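High-affinity zinc uptake system protein znuA (Streptococcus suis, PDB 3MFQ) probably serves as the metal-binding component of a zinc or related metal uptake system, holding a zinc ion in the cleft between its two lobes. Local coordinates at residues G37-L42 with V190-E195; T168-F173 with L251-L256; H62-E67 with P103-S108; L42-S47 with E67-E72. All coordinates share one frame; numbering follows the deposited sequence.

Interaction 1: residues G37-L42 with V190-E195; sequences GEDPHL and VSTDSE. With ZN (zinc ion), chain D.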
loop_
_atom_site.group_PDB
_atom_site.type_symbol
_atom_site.label_atom_id
_atom_site.label_comp_id
_atom_site.label_asym_id
_atom_site.label_seq_id
_atom_site.Cartn_x
_atom_site.Cartn_y
_atom_site.Cartn_z
ATOM N N GLY A 37 -7.841 -7.123 -3.499
ATOM C CA GLY A 37 -8.921 -6.336 -4.059
ATOM C C GLY A 37 -9.834 -5.777 -2.990
ATOM O O GLY A 37 -10.645 -4.893 -3.262
ATOM N N GLU A 38 -9.708 -6.296 -1.771
ATOM C CA GLU A 38 -10.491 -5.795 -0.647
ATOM C C GLU A 38 -9.713 -4.745 0.147
ATOM O O GLU A 38 -8.510 -4.569 -0.049
ATOM C CB GLU A 38 -10.942 -6.940 0.263
ATOM C CG GLU A 38 -11.863 -7.942 -0.419
ATOM C CD GLU A 38 -12.537 -8.885 0.562
ATOM O OE1 GLU A 38 -12.822 -8.460 1.702
ATOM O OE2 GLU A 38 -12.795 -10.049 0.187
ATOM N N ASP A 39 -10.408 -4.053 1.043
ATOM C CA ASP A 39 -9.818 -2.941 1.775
ATOM C C ASP A 39 -9.643 -3.253 3.257
ATOM O O ASP A 39 -10.620 -3.340 3.996
ATOM C CB ASP A 39 -10.685 -1.695 1.606
ATOM C CG ASP A 39 -10.091 -0.475 2.273
ATOM O OD1 ASP A 39 -9.082 -0.617 2.996
ATOM O OD2 ASP A 39 -10.635 0.629 2.070
ATOM N N PRO A 40 -8.386 -3.411 3.696
ATOM C CA PRO A 40 -8.066 -3.708 5.095
ATOM C C PRO A 40 -8.589 -2.640 6.050
ATOM O O PRO A 40 -8.880 -2.954 7.202
ATOM C CB PRO A 40 -6.534 -3.727 5.105
ATOM C CG PRO A 40 -6.156 -4.060 3.700
ATOM C CD PRO A 40 -7.183 -3.378 2.849
ATOM N N HIS A 41 -8.709 -1.401 5.582
ATOM C CA HIS A 41 -9.226 -0.322 6.415
ATOM C C HIS A 41 -10.597 -0.674 6.976
ATOM O O HIS A 41 -10.950 -0.262 8.080
ATOM C CB HIS A 41 -9.337 0.979 5.620
ATOM C CG HIS A 41 -8.024 1.642 5.344
ATOM N ND1 HIS A 41 -7.246 2.191 6.340
ATOM C CD2 HIS A 41 -7.366 1.868 4.184
ATOM C CE1 HIS A 41 -6.157 2.713 5.806
ATOM N NE2 HIS A 41 -6.206 2.531 4.499
ATOM N N LEU A 42 -11.365 -1.437 6.207
ATOM C CA LEU A 42 -12.759 -1.707 6.541
ATOM C C LEU A 42 -13.007 -3.162 6.921
ATOM O O LEU A 42 -14.022 -3.483 7.538
ATOM C CB LEU A 42 -13.660 -1.337 5.363
ATOM C CG LEU A 42 -13.400 0.024 4.724
ATOM C CD1 LEU A 42 -14.320 0.235 3.532
ATOM C CD2 LEU A 42 -13.571 1.134 5.747
ATOM N N VAL A 190 -6.189 9.631 5.513
ATOM C CA VAL A 190 -5.281 8.494 5.479
ATOM C C VAL A 190 -6.040 7.168 5.471
ATOM O O VAL A 190 -5.661 6.228 4.774
ATOM C CB VAL A 190 -4.304 8.539 6.664
ATOM C CG1 VAL A 190 -4.334 7.234 7.438
ATOM C CG2 VAL A 190 -2.902 8.850 6.177
ATOM N N SER A 191 -7.114 7.100 6.251
ATOM C CA SER A 191 -7.968 5.922 6.262
ATOM C C SER A 191 -9.089 6.096 5.253
ATOM O O SER A 191 -9.409 7.216 4.862
ATOM C CB SER A 191 -8.553 5.690 7.655
ATOM O OG SER A 191 -9.443 4.589 7.657
ATOM N N THR A 192 -9.681 4.988 4.828
ATOM C CA THR A 192 -10.793 5.043 3.895
ATOM C C THR A 192 -12.101 4.905 4.654
ATOM O O THR A 192 -13.175 4.854 4.056
ATOM C CB THR A 192 -10.713 3.920 2.850
ATOM O OG1 THR A 192 -11.034 2.670 3.472
ATOM C CG2 THR A 192 -9.319 3.847 2.247
ATOM N N ASP A 193 -12.002 4.843 5.978
ATOM C CA ASP A 193 -13.175 4.676 6.825
ATOM C C ASP A 193 -13.743 6.025 7.251
ATOM O O ASP A 193 -13.674 6.398 8.421
ATOM C CB ASP A 193 -12.827 3.836 8.056
ATOM C CG ASP A 193 -14.055 3.392 8.826
ATOM O OD1 ASP A 193 -15.183 3.678 8.370
ATOM O OD2 ASP A 193 -13.892 2.753 9.887
ATOM N N SER A 194 -14.297 6.757 6.290
ATOM C CA SER A 194 -14.943 8.036 6.560
ATOM C C SER A 194 -15.649 8.539 5.312
ATOM O O SER A 194 -15.305 8.152 4.196
ATOM C CB SER A 194 -13.920 9.075 7.027
ATOM O OG SER A 194 -13.324 9.727 5.916
ATOM N N GLU A 195 -16.637 9.403 5.504
ATOM C CA GLU A 195 -17.372 9.976 4.386
ATOM C C GLU A 195 -16.506 10.967 3.618
ATOM O O GLU A 195 -15.750 11.736 4.212
ATOM C CB GLU A 195 -18.654 10.658 4.870
ATOM C CG GLU A 195 -18.454 11.630 6.027
ATOM C CD GLU A 195 -18.602 10.968 7.388
ATOM O OE1 GLU A 195 -19.729 10.964 7.927
ATOM O OE2 GLU A 195 -17.594 10.457 7.922
HETATM ZN ZN ZN D . -5.350 3.239 2.291
#
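H41 reaches across to the loop of V190, S191 and T192 and meets it along its whole length. Its CB lies 3.2 Å from T192 OG1. Farther out, the imidazole crosses the threonine side chain at about a right angle, and its CD2 stands 3.4 Å from T192 CG2. The backbone at S191 and T192 covers one ring face, with S191 CA 4.0 Å from the ring centroid in a CH-pi contact. Of the imidazole's other ring atoms, H41 ND1 lies 3.5 Å from S191 OG without a hydrogen bond. H41 CE1 passes 3.7 Å from V190 O. The tip of the side chain, H41 NE2, binds the zinc ion (ZN) at 2.5 Å.

The polar tie is made by the neighbouring D39 and T192, which meet tip to tip: T192 OG1 donates to D39 OD2, approaching on the syn side and 25° out of the carboxylate plane. The other oxygen, D39 OD1, accepts from the backbone N of H41 at 2.7 Å, forming an Asx turn. One carboxylate thus holds both the opposing loop and the backbone of the zinc ligand. At the rim, L42 CD2 rests 3.6 Å from D193 CB.

With H104, H170 and D254 completing the coordination, this is one wall of the interlobe metal site of the TroA-like solute-binding proteins.

Interaction 2: residues T168-F173 with L251-L256; sequences TPHDAF and LFSDSL. With ZN (zinc ion), chain D.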
loop_
_atom_site.group_PDB
_atom_site.type_symbol
_atom_site.label_atom_id
_atom_site.label_comp_id
_atom_site.label_asym_id
_atom_site.label_seq_id
_atom_site.Cartn_x
_atom_site.Cartn_y
_atom_site.Cartn_z
ATOM N N THR A 168 -5.078 11.105 -5.995
ATOM C CA THR A 168 -5.624 9.784 -5.733
ATOM C C THR A 168 -6.861 9.895 -4.850
ATOM O O THR A 168 -7.066 10.919 -4.202
ATOM C CB THR A 168 -4.578 8.889 -5.049
ATOM O OG1 THR A 168 -4.233 9.446 -3.775
ATOM C CG2 THR A 168 -3.327 8.792 -5.905
ATOM N N PRO A 169 -7.694 8.843 -4.834
ATOM C CA PRO A 169 -8.935 8.796 -4.049
ATOM C C PRO A 169 -8.728 9.050 -2.556
ATOM O O PRO A 169 -9.590 9.660 -1.925
ATOM C CB PRO A 169 -9.433 7.371 -4.278
ATOM C CG PRO A 169 -8.893 7.005 -5.607
ATOM C CD PRO A 169 -7.543 7.651 -5.686
ATOM N N HIS A 170 -7.615 8.586 -1.997
ATOM C CA HIS A 170 -7.309 8.882 -0.600
ATOM C C HIS A 170 -5.809 8.944 -0.327
ATOM O O HIS A 170 -4.998 8.499 -1.137
ATOM C CB HIS A 170 -8.008 7.900 0.346
ATOM C CG HIS A 170 -7.342 6.563 0.443
ATOM N ND1 HIS A 170 -7.399 5.626 -0.566
ATOM C CD2 HIS A 170 -6.623 5.997 1.441
ATOM C CE1 HIS A 170 -6.735 4.544 -0.198
ATOM N NE2 HIS A 170 -6.255 4.745 1.015
ATOM N N ASP A 171 -5.454 9.509 0.821
ATOM C CA ASP A 171 -4.060 9.752 1.168
ATOM C C ASP A 171 -3.318 8.451 1.452
ATOM O O ASP A 171 -3.280 7.986 2.589
ATOM C CB ASP A 171 -3.986 10.669 2.387
ATOM C CG ASP A 171 -2.798 11.602 2.339
ATOM O OD1 ASP A 171 -1.870 11.340 1.544
ATOM O OD2 ASP A 171 -2.797 12.597 3.094
ATOM N N ALA A 172 -2.719 7.871 0.418
ATOM C CA ALA A 172 -2.065 6.576 0.559
ATOM C C ALA A 172 -0.672 6.554 -0.059
ATOM O O ALA A 172 -0.019 5.512 -0.084
ATOM C CB ALA A 172 -2.929 5.482 -0.047
ATOM N N PHE A 173 -0.222 7.700 -0.557
ATOM C CA PHE A 173 1.065 7.774 -1.236
ATOM C C PHE A 173 1.982 8.830 -0.634
ATOM O O PHE A 173 2.880 9.335 -1.307
ATOM C CB PHE A 173 0.866 8.048 -2.725
ATOM C CG PHE A 173 0.083 6.982 -3.440
ATOM C CD1 PHE A 173 -1.292 7.080 -3.564
ATOM C CD2 PHE A 173 0.722 5.882 -3.990
ATOM C CE1 PHE A 173 -2.016 6.101 -4.222
ATOM C CE2 PHE A 173 0.003 4.901 -4.650
ATOM C CZ PHE A 173 -1.366 5.011 -4.764
ATOM N N LEU A 251 -4.313 2.255 -9.921
ATOM C CA LEU A 251 -3.220 2.214 -8.966
ATOM C C LEU A 251 -3.590 1.267 -7.835
ATOM O O LEU A 251 -4.755 1.185 -7.442
ATOM C CB LEU A 251 -2.946 3.610 -8.401
ATOM C CG LEU A 251 -2.428 4.686 -9.354
ATOM C CD1 LEU A 251 -2.321 6.020 -8.639
ATOM C CD2 LEU A 251 -1.086 4.282 -9.934
ATOM N N PHE A 252 -2.603 0.547 -7.317
ATOM C CA PHE A 252 -2.821 -0.289 -6.149
ATOM C C PHE A 252 -2.298 0.441 -4.925
ATOM O O PHE A 252 -1.115 0.771 -4.853
ATOM C CB PHE A 252 -2.107 -1.629 -6.298
ATOM C CG PHE A 252 -2.423 -2.348 -7.574
ATOM C CD1 PHE A 252 -3.629 -3.009 -7.734
ATOM C CD2 PHE A 252 -1.507 -2.377 -8.612
ATOM C CE1 PHE A 252 -3.918 -3.677 -8.907
ATOM C CE2 PHE A 252 -1.789 -3.043 -9.785
ATOM C CZ PHE A 252 -2.998 -3.693 -9.935
ATOM N N SER A 253 -3.178 0.704 -3.967
ATOM C CA SER A 253 -2.774 1.378 -2.744
ATOM C C SER A 253 -2.852 0.429 -1.558
ATOM O O SER A 253 -1.874 0.243 -0.836
ATOM C CB SER A 253 -3.648 2.604 -2.486
ATOM O OG SER A 253 -4.947 2.223 -2.067
ATOM N N ASP A 254 -4.019 -0.175 -1.369
ATOM C CA ASP A 254 -4.268 -0.998 -0.197
ATOM C C ASP A 254 -4.341 -2.481 -0.522
ATOM O O ASP A 254 -4.869 -3.264 0.263
ATOM C CB ASP A 254 -5.559 -0.555 0.492
ATOM C CG ASP A 254 -5.467 0.850 1.046
ATOM O OD1 ASP A 254 -4.334 1.335 1.247
ATOM O OD2 ASP A 254 -6.525 1.468 1.283
ATOM N N SER A 255 -3.806 -2.868 -1.673
ATOM C CA SER A 255 -3.832 -4.268 -2.070
ATOM C C SER A 255 -3.034 -4.530 -3.334
ATOM O O SER A 255 -2.901 -3.660 -4.190
ATOM C CB SER A 255 -5.274 -4.734 -2.286
ATOM O OG SER A 255 -5.313 -6.073 -2.751
ATOM N N LEU A 256 -2.501 -5.744 -3.440
ATOM C CA LEU A 256 -1.907 -6.220 -4.678
ATOM C C LEU A 256 -3.020 -6.647 -5.620
ATOM O O LEU A 256 -4.199 -6.455 -5.324
ATOM C CB LEU A 256 -0.992 -7.411 -4.404
ATOM C CG LEU A 256 0.480 -7.113 -4.122
ATOM C CD1 LEU A 256 0.639 -5.799 -3.381
ATOM C CD2 LEU A 256 1.117 -8.258 -3.350
HETATM ZN ZN ZN D . -5.350 3.239 2.291
#
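H170 and D254 meet head-on through a shared zinc ion, and behind them the two loops pack in a small apolar core; the contact is buried, between the loop leading from strand 165-167 to helix 174-179 and the loop ahead of helix 266-281. H170 NE2 binds the zinc at 2.2 Å. D254 is bidentate, with OD1 and OD2 each 2.4 Å from the metal. The imidazole and carboxylate planes stand 59° apart. OD1 lies in the plane of the imidazole at its edge, and OD2 comes within 3.3 Å of H170 NE2, an approach set by the common metal and not by a hydrogen bond. The chi1 of 78° places CG of H170 between its backbone N and carbonyl carbon and brings the ring tip round to the facing loop.

S253 OG lies at the edge of this ring, 3.5 Å from H170 CE1. Its hydrogen-bonding partner is E219, whose other carboxylate oxygen is bonded to H170 ND1, so one second-shell residue fixes both the serine and the rotation of the imidazole. Away from the metal, S253 CB packs 3.8 Å from A172 CB and also touches the tip of the F173 ring. L251 CD1 touches both F173 CZ, at 4.1 Å, and the methyl CG2 of T168.

The carboxylate of D254 would offset part of the zinc charge, and E219, bonded to ND1, probably makes H170 a stronger donor to the metal.

Interaction 3: residues H62-E67 with P103-S108; sequences HGLHFE and PHFWFS. With ZN (zinc ion), chain D.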
loop_
_atom_site.group_PDB
_atom_site.type_symbol
_atom_site.label_atom_id
_atom_site.label_comp_id
_atom_site.label_asym_id
_atom_site.label_seq_id
_atom_site.Cartn_x
_atom_site.Cartn_y
_atom_site.Cartn_z
ATOM N N HIS A 62 0.584 -5.761 8.975
ATOM C CA HIS A 62 1.226 -4.464 8.795
ATOM C C HIS A 62 1.357 -3.716 10.114
ATOM O O HIS A 62 2.461 -3.425 10.571
ATOM C CB HIS A 62 0.423 -3.608 7.815
ATOM C CG HIS A 62 0.379 -4.154 6.424
ATOM N ND1 HIS A 62 -0.042 -5.436 6.141
ATOM C CD2 HIS A 62 0.687 -3.588 5.232
ATOM C CE1 HIS A 62 0.021 -5.639 4.837
ATOM N NE2 HIS A 62 0.458 -4.533 4.263
ATOM N N GLY A 63 0.218 -3.405 10.720
ATOM C CA GLY A 63 0.192 -2.583 11.914
ATOM C C GLY A 63 -0.237 -1.172 11.567
ATOM O O GLY A 63 -0.866 -0.949 10.531
ATOM N N LEU A 64 0.102 -0.218 12.428
ATOM C CA LEU A 64 -0.235 1.183 12.195
ATOM C C LEU A 64 -1.729 1.357 11.940
ATOM O O LEU A 64 -2.146 2.292 11.257
ATOM C CB LEU A 64 0.565 1.735 11.013
ATOM C CG LEU A 64 2.065 1.443 11.017
ATOM C CD1 LEU A 64 2.750 2.163 9.868
ATOM C CD2 LEU A 64 2.689 1.837 12.347
ATOM N N HIS A 65 -2.528 0.447 12.490
ATOM C CA HIS A 65 -3.978 0.504 12.343
ATOM C C HIS A 65 -4.413 0.361 10.887
ATOM O O HIS A 65 -5.527 0.741 10.525
ATOM C CB HIS A 65 -4.531 1.808 12.927
ATOM C CG HIS A 65 -4.347 1.942 14.406
ATOM N ND1 HIS A 65 -3.368 1.256 15.102
ATOM C CD2 HIS A 65 -5.003 2.686 15.322
ATOM C CE1 HIS A 65 -3.440 1.573 16.378
ATOM N NE2 HIS A 65 -4.422 2.441 16.545
ATOM N N PHE A 66 -3.533 -0.183 10.053
ATOM C CA PHE A 66 -3.868 -0.408 8.651
ATOM C C PHE A 66 -5.108 -1.291 8.535
ATOM O O PHE A 66 -6.088 -0.922 7.886
ATOM C CB PHE A 66 -2.684 -1.023 7.898
ATOM C CG PHE A 66 -2.995 -1.401 6.475
ATOM C CD1 PHE A 66 -3.786 -0.584 5.681
ATOM C CD2 PHE A 66 -2.488 -2.568 5.929
ATOM C CE1 PHE A 66 -4.071 -0.930 4.370
ATOM C CE2 PHE A 66 -2.769 -2.919 4.620
ATOM C CZ PHE A 66 -3.561 -2.098 3.840
ATOM N N GLU A 67 -5.061 -2.454 9.178
ATOM C CA GLU A 67 -6.206 -3.351 9.215
ATOM C C GLU A 67 -7.417 -2.652 9.827
ATOM O O GLU A 67 -8.552 -3.052 9.596
ATOM C CB GLU A 67 -5.869 -4.630 9.981
ATOM C CG GLU A 67 -4.993 -5.607 9.205
ATOM C CD GLU A 67 -3.514 -5.291 9.309
ATOM O OE1 GLU A 67 -3.168 -4.247 9.898
ATOM O OE2 GLU A 67 -2.696 -6.091 8.809
ATOM N N PRO A 103 -0.443 4.605 7.610
ATOM C CA PRO A 103 -0.097 3.180 7.542
ATOM C C PRO A 103 0.571 2.760 6.234
ATOM O O PRO A 103 1.175 1.689 6.184
ATOM C CB PRO A 103 -1.458 2.492 7.669
ATOM C CG PRO A 103 -2.424 3.471 7.100
ATOM C CD PRO A 103 -1.888 4.835 7.435
ATOM N N HIS A 104 0.469 3.586 5.199
ATOM C CA HIS A 104 0.946 3.214 3.871
ATOM C C HIS A 104 2.463 3.311 3.743
ATOM O O HIS A 104 2.972 4.010 2.871
ATOM C CB HIS A 104 0.282 4.089 2.810
ATOM C CG HIS A 104 -1.206 4.176 2.948
ATOM N ND1 HIS A 104 -1.832 5.210 3.606
ATOM C CD2 HIS A 104 -2.189 3.354 2.517
ATOM C CE1 HIS A 104 -3.140 5.026 3.572
ATOM N NE2 HIS A 104 -3.382 3.904 2.917
ATOM N N PHE A 105 3.175 2.589 4.600
ATOM C CA PHE A 105 4.633 2.658 4.659
ATOM C C PHE A 105 5.329 1.913 3.521
ATOM O O PHE A 105 6.504 2.155 3.246
ATOM C CB PHE A 105 5.114 2.072 5.983
ATOM C CG PHE A 105 4.860 0.602 6.110
ATOM C CD1 PHE A 105 3.682 0.135 6.661
ATOM C CD2 PHE A 105 5.790 -0.315 5.655
ATOM C CE1 PHE A 105 3.442 -1.221 6.769
ATOM C CE2 PHE A 105 5.557 -1.671 5.760
ATOM C CZ PHE A 105 4.381 -2.126 6.318
ATOM N N TRP A 106 4.614 0.999 2.875
ATOM C CA TRP A 106 5.233 0.083 1.915
ATOM C C TRP A 106 5.732 0.742 0.626
ATOM O O TRP A 106 6.517 0.146 -0.112
ATOM C CB TRP A 106 4.294 -1.086 1.592
ATOM C CG TRP A 106 2.910 -0.663 1.242
ATOM C CD1 TRP A 106 2.440 -0.340 0.005
ATOM C CD2 TRP A 106 1.809 -0.516 2.141
ATOM N NE1 TRP A 106 1.112 0.001 0.076
ATOM C CE2 TRP A 106 0.700 -0.099 1.379
ATOM C CE3 TRP A 106 1.651 -0.698 3.517
ATOM C CZ2 TRP A 106 -0.547 0.139 1.946
ATOM C CZ3 TRP A 106 0.412 -0.460 4.077
ATOM C CH2 TRP A 106 -0.671 -0.046 3.293
ATOM N N PHE A 107 5.283 1.965 0.354
ATOM C CA PHE A 107 5.757 2.692 -0.820
ATOM C C PHE A 107 7.094 3.378 -0.547
ATOM O O PHE A 107 7.749 3.870 -1.463
ATOM C CB PHE A 107 4.712 3.699 -1.303
ATOM C CG PHE A 107 3.483 3.063 -1.885
ATOM C CD1 PHE A 107 3.563 2.285 -3.027
ATOM C CD2 PHE A 107 2.244 3.251 -1.295
ATOM C CE1 PHE A 107 2.432 1.697 -3.567
ATOM C CE2 PHE A 107 1.109 2.666 -1.832
ATOM C CZ PHE A 107 1.205 1.890 -2.967
ATOM N N SER A 108 7.492 3.412 0.719
ATOM C CA SER A 108 8.842 3.818 1.074
ATOM C C SER A 108 9.709 2.571 1.099
ATOM O O SER A 108 9.850 1.926 2.135
ATOM C CB SER A 108 8.872 4.504 2.439
ATOM O OG SER A 108 10.205 4.797 2.836
HETATM ZN ZN ZN D . -5.350 3.239 2.291
#
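The rings of H62 and F66 pack against that of W106 in an edge-on arrangement. W106 turns its edge to the face of F66, with CH2 standing 3.5 Å above the centre of that ring and the two planes at 51°. H62 in turn directs its own edge toward the face of the tryptophan six-membered ring in an offset edge-to-face pair, planes at 87° and centroids 5.1 Å apart. F66 CD2 lies over one face of the H62 ring, toward its rim. F105 lies obliquely to H62, whose CB sits at the edge of the phenyl ring, and W106 CE3 lies over one face of F105, again toward the rim. A face of the indole carries H104 CA, so the backbone of a zinc ligand rests directly on the cluster.

Beside the rings, P103 packs against the type I' turn that runs from G63 to F66. P103 CB touches F66 CB at 3.7 Å and L64 CB at 4.0 Å. The leucine also extends CD1 to within 3.9 Å of F105 CD1. F66 carries CG anti to its backbone N (chi1 175°), and in this position its ring presents a face to the W106 tip.

H104 is the centre of an inverse gamma turn, and its NE2 binds the zinc at 2.2 Å while D102 holds ND1. F66 also pairs edge-to-face with H41, another zinc ligand. The whole is an aromatic cluster forming the hydrophobic backing of the metal site on the N-terminal lobe.

Interaction 4: residues L42-S47 with E67-E72; sequences LYVAKS and EGKMVE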
loop_
_atom_site.group_PDB
_atom_site.type_symbol
_atom_site.label_atom_id
_atom_site.label_comp_id
_atom_site.label_asym_id
_atom_site.label_seq_id
_atom_site.Cartn_x
_atom_site.Cartn_y
_atom_site.Cartn_z
ATOM N N LEU A 42 -11.365 -1.437 6.207
ATOM C CA LEU A 42 -12.759 -1.707 6.541
ATOM C C LEU A 42 -13.007 -3.162 6.921
ATOM O O LEU A 42 -14.022 -3.483 7.538
ATOM C CB LEU A 42 -13.660 -1.337 5.363
ATOM C CG LEU A 42 -13.400 0.024 4.724
ATOM C CD1 LEU A 42 -14.320 0.235 3.532
ATOM C CD2 LEU A 42 -13.571 1.134 5.747
ATOM N N TYR A 43 -12.082 -4.038 6.547
ATOM C CA TYR A 43 -12.265 -5.467 6.768
ATOM C C TYR A 43 -12.634 -5.760 8.215
ATOM O O TYR A 43 -11.985 -5.280 9.143
ATOM C CB TYR A 43 -11.006 -6.241 6.380
ATOM C CG TYR A 43 -11.245 -7.714 6.146
ATOM C CD1 TYR A 43 -11.573 -8.191 4.882
ATOM C CD2 TYR A 43 -11.142 -8.631 7.184
ATOM C CE1 TYR A 43 -11.791 -9.538 4.658
ATOM C CE2 TYR A 43 -11.359 -9.981 6.969
ATOM C CZ TYR A 43 -11.684 -10.428 5.703
ATOM O OH TYR A 43 -11.901 -11.769 5.483
ATOM N N VAL A 44 -13.692 -6.541 8.402
ATOM C CA VAL A 44 -14.109 -6.949 9.735
ATOM C C VAL A 44 -13.873 -8.440 9.932
ATOM O O VAL A 44 -14.432 -9.269 9.216
ATOM C CB VAL A 44 -15.590 -6.628 9.993
ATOM C CG1 VAL A 44 -15.990 -7.085 11.385
ATOM C CG2 VAL A 44 -15.843 -5.140 9.821
ATOM N N ALA A 45 -13.037 -8.771 10.907
ATOM C CA ALA A 45 -12.701 -10.157 11.192
ATOM C C ALA A 45 -13.944 -10.984 11.496
ATOM O O ALA A 45 -14.682 -10.687 12.436
ATOM C CB ALA A 45 -11.723 -10.226 12.351
ATOM N N LYS A 46 -14.173 -12.016 10.689
ATOM C CA LYS A 46 -15.286 -12.936 10.905
ATOM C C LYS A 46 -14.799 -14.132 11.712
ATOM O O LYS A 46 -13.595 -14.343 11.850
ATOM C CB LYS A 46 -15.858 -13.404 9.564
ATOM C CG LYS A 46 -17.265 -13.981 9.642
ATOM C CD LYS A 46 -17.267 -15.481 9.891
ATOM C CE LYS A 46 -18.659 -15.963 10.254
ATOM N NZ LYS A 46 -19.190 -15.229 11.437
ATOM N N SER A 47 -15.735 -14.906 12.251
ATOM C CA SER A 47 -15.408 -16.123 12.978
ATOM C C SER A 47 -14.262 -16.884 12.317
ATOM O O SER A 47 -13.229 -17.132 12.936
ATOM C CB SER A 47 -16.640 -17.024 13.078
ATOM O OG SER A 47 -16.317 -18.273 13.674
ATOM N N GLU A 67 -5.061 -2.454 9.178
ATOM C CA GLU A 67 -6.206 -3.351 9.215
ATOM C C GLU A 67 -7.417 -2.652 9.827
ATOM O O GLU A 67 -8.552 -3.052 9.596
ATOM C CB GLU A 67 -5.869 -4.630 9.981
ATOM C CG GLU A 67 -4.993 -5.607 9.205
ATOM C CD GLU A 67 -3.514 -5.291 9.309
ATOM O OE1 GLU A 67 -3.168 -4.247 9.898
ATOM O OE2 GLU A 67 -2.696 -6.091 8.809
ATOM N N GLY A 68 -7.162 -1.609 10.611
ATOM C CA GLY A 68 -8.203 -0.710 11.082
ATOM C C GLY A 68 -9.270 -1.297 11.987
ATOM O O GLY A 68 -9.714 -0.644 12.931
ATOM N N LYS A 69 -9.696 -2.522 11.703
ATOM C CA LYS A 69 -10.762 -3.144 12.480
ATOM C C LYS A 69 -10.372 -4.498 13.067
ATOM O O LYS A 69 -11.228 -5.341 13.327
ATOM C CB LYS A 69 -12.034 -3.270 11.638
ATOM C CG LYS A 69 -12.839 -1.980 11.549
ATOM C CD LYS A 69 -14.070 -2.152 10.677
ATOM C CE LYS A 69 -15.132 -1.118 11.022
ATOM N NZ LYS A 69 -14.590 0.266 11.008
ATOM N N MET A 70 -9.078 -4.697 13.286
ATOM C CA MET A 70 -8.590 -5.932 13.889
ATOM C C MET A 70 -7.381 -5.674 14.775
ATOM O O MET A 70 -6.636 -6.595 15.100
ATOM C CB MET A 70 -8.239 -6.961 12.813
ATOM C CG MET A 70 -9.404 -7.361 11.928
ATOM S SD MET A 70 -8.954 -8.629 10.731
ATOM C CE MET A 70 -7.724 -7.763 9.763
ATOM N N VAL A 71 -7.187 -4.421 15.166
ATOM C CA VAL A 71 -6.059 -4.078 16.017
ATOM C C VAL A 71 -6.114 -4.865 17.320
ATOM O O VAL A 71 -5.101 -5.382 17.781
ATOM C CB VAL A 71 -5.998 -2.568 16.315
ATOM C CG1 VAL A 71 -5.852 -1.787 15.025
ATOM C CG2 VAL A 71 -7.235 -2.120 17.077
ATOM N N GLU A 72 -7.307 -4.963 17.901
ATOM C CA GLU A 72 -7.482 -5.676 19.159
ATOM C C GLU A 72 -7.487 -7.194 19.048
ATOM O O GLU A 72 -7.878 -7.899 19.979
ATOM C CB GLU A 72 -8.655 -5.101 19.953
ATOM C CG GLU A 72 -8.611 -5.448 21.433
ATOM C CD GLU A 72 -9.853 -6.176 21.901
ATOM O OE1 GLU A 72 -9.756 -7.391 22.181
ATOM O OE2 GLU A 72 -10.922 -5.536 21.986
HETATM O O HOH W 1 -9.567 -5.100 8.787
HETATM O O HOH W 2 -13.240 -7.066 12.927
#
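K69 and M70 supply the side chains that pack on the loop of L42 to A45. K69 CB is 3.2 Å from the carbonyl oxygen of Y43. K69 CD lies 3.6 Å from V44 CG2 and also touches the carbonyl oxygen of L42. M70 packs against A45 and Y43. M70 SD sits 3.6 Å from A45 CB and approaches the edge of the Y43 ring, 5.4 Å from the centroid and 75° off the ring normal, a Met-aromatic contact. With M70 bent at chi3 (-63°), CE points away from A45 and SD faces the alanine methyl.

No direct hydrogen bond joins the two segments. A water accepts from A45 N at 2.7 Å and donates to the carbonyl oxygen of K69 at 2.7 Å.

Farther out, the ammonium of K69 forms a salt bridge with D193, and the hydroxyl of Y43 bonds to D49 on helix 47-55. K46 and M70 are the N-cap residues of helices 47-55 and 71-77, so the contact joins the starts of two helices. The backbones are thus tied through solvent, while lysine methylenes meet carbonyl oxygens and a valine methyl, and the methionine sulfur an alanine methyl and a ring edge.

Interactions 1, 2 and 3 converge on one zinc ion, to which they bring H41, H170 with D254, and H104, whereas interaction 4 lies farther out, at the partly exposed rim. Interactions 2 and 3 are buried and touch, S253 and D254 meeting W106 and H104; interaction 2 is built on metal ligands and their second shell, interaction 3 on aromatic rings. Interaction 1 is partly buried and spans the lobes through a carboxylate-hydroxyl bond. It shares L42 with interaction 4 and is linked to it by the D193-K69 salt bridge. Interaction 4 stays within the N-terminal lobe, as does interaction 3, with which it shares E67, but relies on a bridging water and aliphatic packing.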